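PDB 4EH1: flavohemoprotein from Vibrio cholerae O1 biovar El Tor, which probably converts nitric oxide to nitrate with oxygen and NAD(P)H, the C-terminal reductase part present here carrying the FAD. Local coordinates for residues L32-V44 against V99-V111. Sequence-based numbering, arbitrary orientation.
Sequences LDYQPGQYIGIEV and VKLYAPAGDFFYV. With SO4 (sulfate ion), chain E.
Q35 lies over one face of the F109 ring. Its CG makes a CH-pi contact 4.2 Å from the ring centroid, offset toward the rim. The Q35 chain bends at chi2 (-53°), and its amide plane stands 81° from the ring. A water donates to both Q35 OE1 and Y110 O. Q38 reaches segment 99-111 with its amide: its NE2 donates to G106 O at 2.8 Å, nearly straight at 172° and on a lone pair. Q38 OE1 takes the N-H of Q35, which ties this side chain to the type II turn Q35-Q38. Y110 N bonds to P36 O in the same turn. G37 packs against F109 with the CA atoms 4.1 Å apart.

Beyond the turn, strands 39-44 and 98-105 run antiparallel in the six-stranded antiparallel sheet of the FAD-binding domain. A beta bulge between Y39 and G41 shifts the register by one. Y39, which touches the bound FAD, has A105 O over one face of its ring, 3.5 Å above the plane. The backbones of Y39 and A105 also exchange two hydrogen bonds. On the same side of the sheet, Y102 OH donates to E43 OE1 at 2.7 Å, from above the carboxylate plane. R52 forms a salt bridge with that same oxygen, so it has two partners. I42 and L101 turn to the other face of the sheet. I40 CD1 and I42 CD1 both meet L101 CD1, while I40 CG2 packs on P104 CG at 3.7 Å. Y34 CB touches P104 CB at 3.6 Å, and the Y34 hydroxyl bonds to H61 O.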
loop_
_atom_site.group_PDB
_atom_site.type_symbol
_atom_site.label_atom_id
_atom_site.label_comp_id
_atom_site.label_asym_id
_atom_site.label_seq_id
_atom_site.Cartn_x
_atom_site.Cartn_y
_atom_site.Cartn_z
ATOM N N LEU A 32 -18.225 3.715 15.739
ATOM C CA LEU A 32 -18.410 3.048 17.018
ATOM C C LEU A 32 -17.072 2.667 17.690
ATOM O O LEU A 32 -16.110 2.264 17.020
ATOM C CB LEU A 32 -19.319 1.815 16.848
ATOM C CG LEU A 32 -20.772 2.118 16.452
ATOM C CD1 LEU A 32 -21.513 0.843 16.123
ATOM C CD2 LEU A 32 -21.513 2.868 17.555
ATOM N N ASP A 33 -17.025 2.815 19.012
ATOM C CA ASP A 33 -15.907 2.351 19.836
ATOM C C ASP A 33 -15.798 0.812 19.743
ATOM O O ASP A 33 -16.734 0.133 19.326
ATOM C CB ASP A 33 -16.158 2.812 21.290
ATOM C CG ASP A 33 -14.954 2.588 22.242
ATOM O OD1 ASP A 33 -13.777 2.482 21.792
ATOM O OD2 ASP A 33 -15.209 2.551 23.476
ATOM N N TYR A 34 -14.656 0.258 20.115
ATOM C CA TYR A 34 -14.536 -1.184 20.207
ATOM C C TYR A 34 -13.419 -1.550 21.167
ATOM O O TYR A 34 -12.628 -0.690 21.568
ATOM C CB TYR A 34 -14.241 -1.796 18.821
ATOM C CG TYR A 34 -12.964 -1.297 18.187
ATOM C CD1 TYR A 34 -11.755 -1.975 18.369
ATOM C CD2 TYR A 34 -12.962 -0.134 17.415
ATOM C CE1 TYR A 34 -10.583 -1.513 17.781
ATOM C CE2 TYR A 34 -11.822 0.324 16.826
ATOM C CZ TYR A 34 -10.629 -0.370 17.004
ATOM O OH TYR A 34 -9.477 0.117 16.449
ATOM N N GLN A 35 -13.348 -2.835 21.503
ATOM C CA GLN A 35 -12.250 -3.385 22.282
ATOM C C GLN A 35 -11.174 -4.005 21.345
ATOM O O GLN A 35 -11.517 -4.679 20.361
ATOM C CB GLN A 35 -12.798 -4.415 23.279
ATOM C CG GLN A 35 -13.837 -3.846 24.290
ATOM C CD GLN A 35 -13.319 -2.633 25.023
ATOM O OE1 GLN A 35 -12.375 -2.727 25.803
ATOM N NE2 GLN A 35 -13.918 -1.470 24.757
ATOM N N PRO A 36 -9.876 -3.759 21.634
ATOM C CA PRO A 36 -8.801 -4.246 20.751
ATOM C C PRO A 36 -8.845 -5.769 20.743
ATOM O O PRO A 36 -8.824 -6.397 21.818
ATOM C CB PRO A 36 -7.522 -3.744 21.431
ATOM C CG PRO A 36 -7.886 -3.585 22.870
ATOM C CD PRO A 36 -9.345 -3.168 22.877
ATOM N N GLY A 37 -8.976 -6.343 19.550
ATOM C CA GLY A 37 -9.215 -7.766 19.404
ATOM C C GLY A 37 -10.482 -8.024 18.615
ATOM O O GLY A 37 -10.622 -9.068 17.976
ATOM N N GLN A 38 -11.413 -7.068 18.634
ATOM C CA GLN A 38 -12.691 -7.246 17.927
ATOM C C GLN A 38 -12.549 -7.021 16.429
ATOM O O GLN A 38 -11.507 -6.525 15.963
ATOM C CB GLN A 38 -13.797 -6.375 18.503
ATOM C CG GLN A 38 -14.128 -6.728 19.923
ATOM C CD GLN A 38 -15.330 -5.983 20.419
ATOM O OE1 GLN A 38 -15.355 -4.749 20.431
ATOM N NE2 GLN A 38 -16.341 -6.723 20.830
ATOM N N TYR A 39 -13.579 -7.403 15.676
ATOM C CA TYR A 39 -13.525 -7.315 14.200
ATOM C C TYR A 39 -14.757 -6.603 13.663
ATOM O O TYR A 39 -15.797 -6.565 14.324
ATOM C CB TYR A 39 -13.438 -8.721 13.548
ATOM C CG TYR A 39 -14.542 -9.643 14.012
ATOM C CD1 TYR A 39 -14.353 -10.492 15.084
ATOM C CD2 TYR A 39 -15.803 -9.606 13.415
ATOM C CE1 TYR A 39 -15.394 -11.307 15.553
ATOM C CE2 TYR A 39 -16.833 -10.403 13.862
ATOM C CZ TYR A 39 -16.628 -11.248 14.931
ATOM O OH TYR A 39 -17.655 -12.048 15.356
ATOM N N ILE A 40 -14.632 -6.046 12.465
ATOM C CA ILE A 40 -15.789 -5.533 11.766
ATOM C C ILE A 40 -16.103 -6.490 10.631
ATOM O O ILE A 40 -15.412 -7.501 10.433
ATOM C CB ILE A 40 -15.601 -4.055 11.255
ATOM C CG1 ILE A 40 -14.265 -3.853 10.521
ATOM C CG2 ILE A 40 -15.600 -3.088 12.413
ATOM C CD1 ILE A 40 -14.280 -4.274 9.077
ATOM N N GLY A 41 -17.160 -6.168 9.901
ATOM C CA GLY A 41 -17.554 -6.923 8.733
ATOM C C GLY A 41 -17.393 -6.084 7.478
ATOM O O GLY A 41 -17.713 -4.887 7.469
ATOM N N ILE A 42 -16.886 -6.693 6.416
ATOM C CA ILE A 42 -16.810 -6.014 5.134
ATOM C C ILE A 42 -17.707 -6.742 4.131
ATOM O O ILE A 42 -17.694 -7.968 4.059
ATOM C CB ILE A 42 -15.372 -5.994 4.589
ATOM C CG1 ILE A 42 -14.448 -5.165 5.509
ATOM C CG2 ILE A 42 -15.338 -5.433 3.165
ATOM C CD1 ILE A 42 -14.702 -3.650 5.464
ATOM N N GLU A 43 -18.471 -5.988 3.345
ATOM C CA GLU A 43 -19.336 -6.587 2.344
ATOM C C GLU A 43 -19.113 -5.966 0.979
ATOM O O GLU A 43 -19.122 -4.742 0.821
ATOM C CB GLU A 43 -20.800 -6.448 2.751
ATOM C CG GLU A 43 -21.785 -6.479 1.618
ATOM C CD GLU A 43 -23.200 -6.164 2.112
ATOM O OE1 GLU A 43 -23.669 -6.861 3.040
ATOM O OE2 GLU A 43 -23.833 -5.209 1.594
ATOM N N VAL A 44 -18.913 -6.820 -0.013
ATOM C CA VAL A 44 -18.694 -6.344 -1.369
ATOM C C VAL A 44 -19.403 -7.244 -2.336
ATOM O O VAL A 44 -19.964 -8.268 -1.945
ATOM C CB VAL A 44 -17.200 -6.349 -1.734
ATOM C CG1 VAL A 44 -16.464 -5.213 -1.010
ATOM C CG2 VAL A 44 -16.569 -7.703 -1.397
ATOM N N VAL A 99 -16.897 0.869 0.444
ATOM C CA VAL A 99 -17.332 -0.477 0.784
ATOM C C VAL A 99 -18.400 -0.376 1.827
ATOM O O VAL A 99 -18.594 0.672 2.391
ATOM C CB VAL A 99 -16.203 -1.332 1.410
ATOM C CG1 VAL A 99 -15.029 -1.476 0.453
ATOM C CG2 VAL A 99 -15.767 -0.747 2.740
ATOM N N LYS A 100 -19.095 -1.477 2.087
ATOM C CA LYS A 100 -20.106 -1.487 3.125
ATOM C C LYS A 100 -19.529 -2.208 4.325
ATOM O O LYS A 100 -18.947 -3.295 4.190
ATOM C CB LYS A 100 -21.339 -2.205 2.626
ATOM C CG LYS A 100 -21.817 -1.703 1.278
ATOM C CD LYS A 100 -22.337 -0.277 1.361
ATOM C CE LYS A 100 -22.191 0.435 0.029
ATOM N NZ LYS A 100 -22.827 1.785 0.048
ATOM N N LEU A 101 -19.703 -1.609 5.494
ATOM C CA LEU A 101 -19.015 -2.038 6.699
ATOM C C LEU A 101 -19.974 -2.259 7.872
ATOM O O LEU A 101 -20.814 -1.410 8.158
ATOM C CB LEU A 101 -17.989 -0.979 7.104
ATOM C CG LEU A 101 -17.109 -1.328 8.302
ATOM C CD1 LEU A 101 -15.719 -0.758 8.115
ATOM C CD2 LEU A 101 -17.733 -0.794 9.615
ATOM N N TYR A 102 -19.787 -3.371 8.581
ATOM C CA TYR A 102 -20.640 -3.720 9.705
ATOM C C TYR A 102 -19.874 -3.477 10.970
ATOM O O TYR A 102 -18.670 -3.603 10.984
ATOM C CB TYR A 102 -21.057 -5.181 9.634
ATOM C CG TYR A 102 -22.023 -5.420 8.530
ATOM C CD1 TYR A 102 -21.576 -5.621 7.223
ATOM C CD2 TYR A 102 -23.392 -5.427 8.770
ATOM C CE1 TYR A 102 -22.479 -5.843 6.175
ATOM C CE2 TYR A 102 -24.301 -5.659 7.733
ATOM C CZ TYR A 102 -23.831 -5.861 6.437
ATOM O OH TYR A 102 -24.717 -6.093 5.408
ATOM N N ALA A 103 -20.611 -3.158 12.024
ATOM C CA ALA A 103 -20.097 -2.617 13.274
ATOM C C ALA A 103 -19.265 -3.623 14.026
ATOM O O ALA A 103 -19.445 -4.813 13.860
ATOM C CB ALA A 103 -21.290 -2.197 14.141
ATOM N N PRO A 104 -18.377 -3.151 14.904
ATOM C CA PRO A 104 -17.497 -4.066 15.635
ATOM C C PRO A 104 -18.220 -5.099 16.496
ATOM O O PRO A 104 -19.229 -4.793 17.112
ATOM C CB PRO A 104 -16.662 -3.118 16.518
ATOM C CG PRO A 104 -16.643 -1.817 15.751
ATOM C CD PRO A 104 -18.045 -1.736 15.169
ATOM N N ALA A 105 -17.669 -6.311 16.546
ATOM C CA ALA A 105 -18.229 -7.420 17.323
ATOM C C ALA A 105 -17.103 -8.381 17.713
ATOM O O ALA A 105 -15.946 -8.195 17.317
ATOM C CB ALA A 105 -19.319 -8.171 16.501
ATOM N N GLY A 106 -17.440 -9.407 18.483
ATOM C CA GLY A 106 -16.487 -10.451 18.806
ATOM C C GLY A 106 -16.208 -10.530 20.292
ATOM O O GLY A 106 -16.209 -9.523 20.986
ATOM N N ASP A 107 -15.944 -11.743 20.758
ATOM C CA ASP A 107 -15.772 -12.029 22.169
ATOM C C ASP A 107 -14.315 -12.105 22.534
ATOM O O ASP A 107 -13.976 -12.331 23.682
ATOM C CB ASP A 107 -16.436 -13.357 22.500
ATOM C CG ASP A 107 -17.940 -13.287 22.378
ATOM O OD1 ASP A 107 -18.521 -12.263 22.829
ATOM O OD2 ASP A 107 -18.533 -14.242 21.816
ATOM N N PHE A 108 -13.445 -11.942 21.546
ATOM C CA PHE A 108 -12.026 -11.966 21.824
ATOM C C PHE A 108 -11.492 -10.535 21.877
ATOM O O PHE A 108 -11.537 -9.807 20.885
ATOM C CB PHE A 108 -11.291 -12.832 20.793
ATOM C CG PHE A 108 -9.802 -12.676 20.835
ATOM C CD1 PHE A 108 -9.038 -13.440 21.707
ATOM C CD2 PHE A 108 -9.171 -11.741 20.027
ATOM C CE1 PHE A 108 -7.666 -13.301 21.739
ATOM C CE2 PHE A 108 -7.812 -11.580 20.057
ATOM C CZ PHE A 108 -7.050 -12.373 20.908
ATOM N N PHE A 109 -11.012 -10.127 23.045
ATOM C CA PHE A 109 -10.413 -8.797 23.194
ATOM C C PHE A 109 -9.637 -8.657 24.477
ATOM O O PHE A 109 -9.864 -9.368 25.441
ATOM C CB PHE A 109 -11.449 -7.671 23.100
ATOM C CG PHE A 109 -12.641 -7.850 24.018
ATOM C CD1 PHE A 109 -12.629 -7.347 25.310
ATOM C CD2 PHE A 109 -13.780 -8.498 23.571
ATOM C CE1 PHE A 109 -13.731 -7.505 26.142
ATOM C CE2 PHE A 109 -14.871 -8.666 24.395
ATOM C CZ PHE A 109 -14.850 -8.176 25.681
ATOM N N TYR A 110 -8.706 -7.719 24.475
ATOM C CA TYR A 110 -7.866 -7.532 25.625
ATOM C C TYR A 110 -8.682 -6.955 26.794
ATOM O O TYR A 110 -9.455 -6.007 26.631
ATOM C CB TYR A 110 -6.710 -6.603 25.282
ATOM C CG TYR A 110 -5.887 -6.293 26.487
ATOM C CD1 TYR A 110 -4.945 -7.196 26.933
ATOM C CD2 TYR A 110 -6.077 -5.124 27.203
ATOM C CE1 TYR A 110 -4.208 -6.963 28.027
ATOM C CE2 TYR A 110 -5.319 -4.865 28.328
ATOM C CZ TYR A 110 -4.379 -5.804 28.734
ATOM O OH TYR A 110 -3.579 -5.611 29.843
ATOM N N VAL A 111 -8.490 -7.514 27.979
ATOM C CA VAL A 111 -9.103 -6.931 29.178
ATOM C C VAL A 111 -7.993 -6.658 30.190
ATOM O O VAL A 111 -7.177 -7.546 30.479
ATOM C CB VAL A 111 -10.155 -7.850 29.770
ATOM C CG1 VAL A 111 -10.609 -7.335 31.148
ATOM C CG2 VAL A 111 -11.329 -7.980 28.807
HETATM S S SO4 E . -24.414 -2.650 11.416
HETATM O O1 SO4 E . -25.490 -3.249 10.620
HETATM O O2 SO4 E . -24.874 -1.413 12.014
HETATM O O3 SO4 E . -23.972 -3.564 12.466
HETATM O O4 SO4 E . -23.279 -2.286 10.582
HETATM O O HOH W 1 -11.405 -4.543 27.573
HETATM O O HOH W 2 -19.413 -2.829 -0.945
#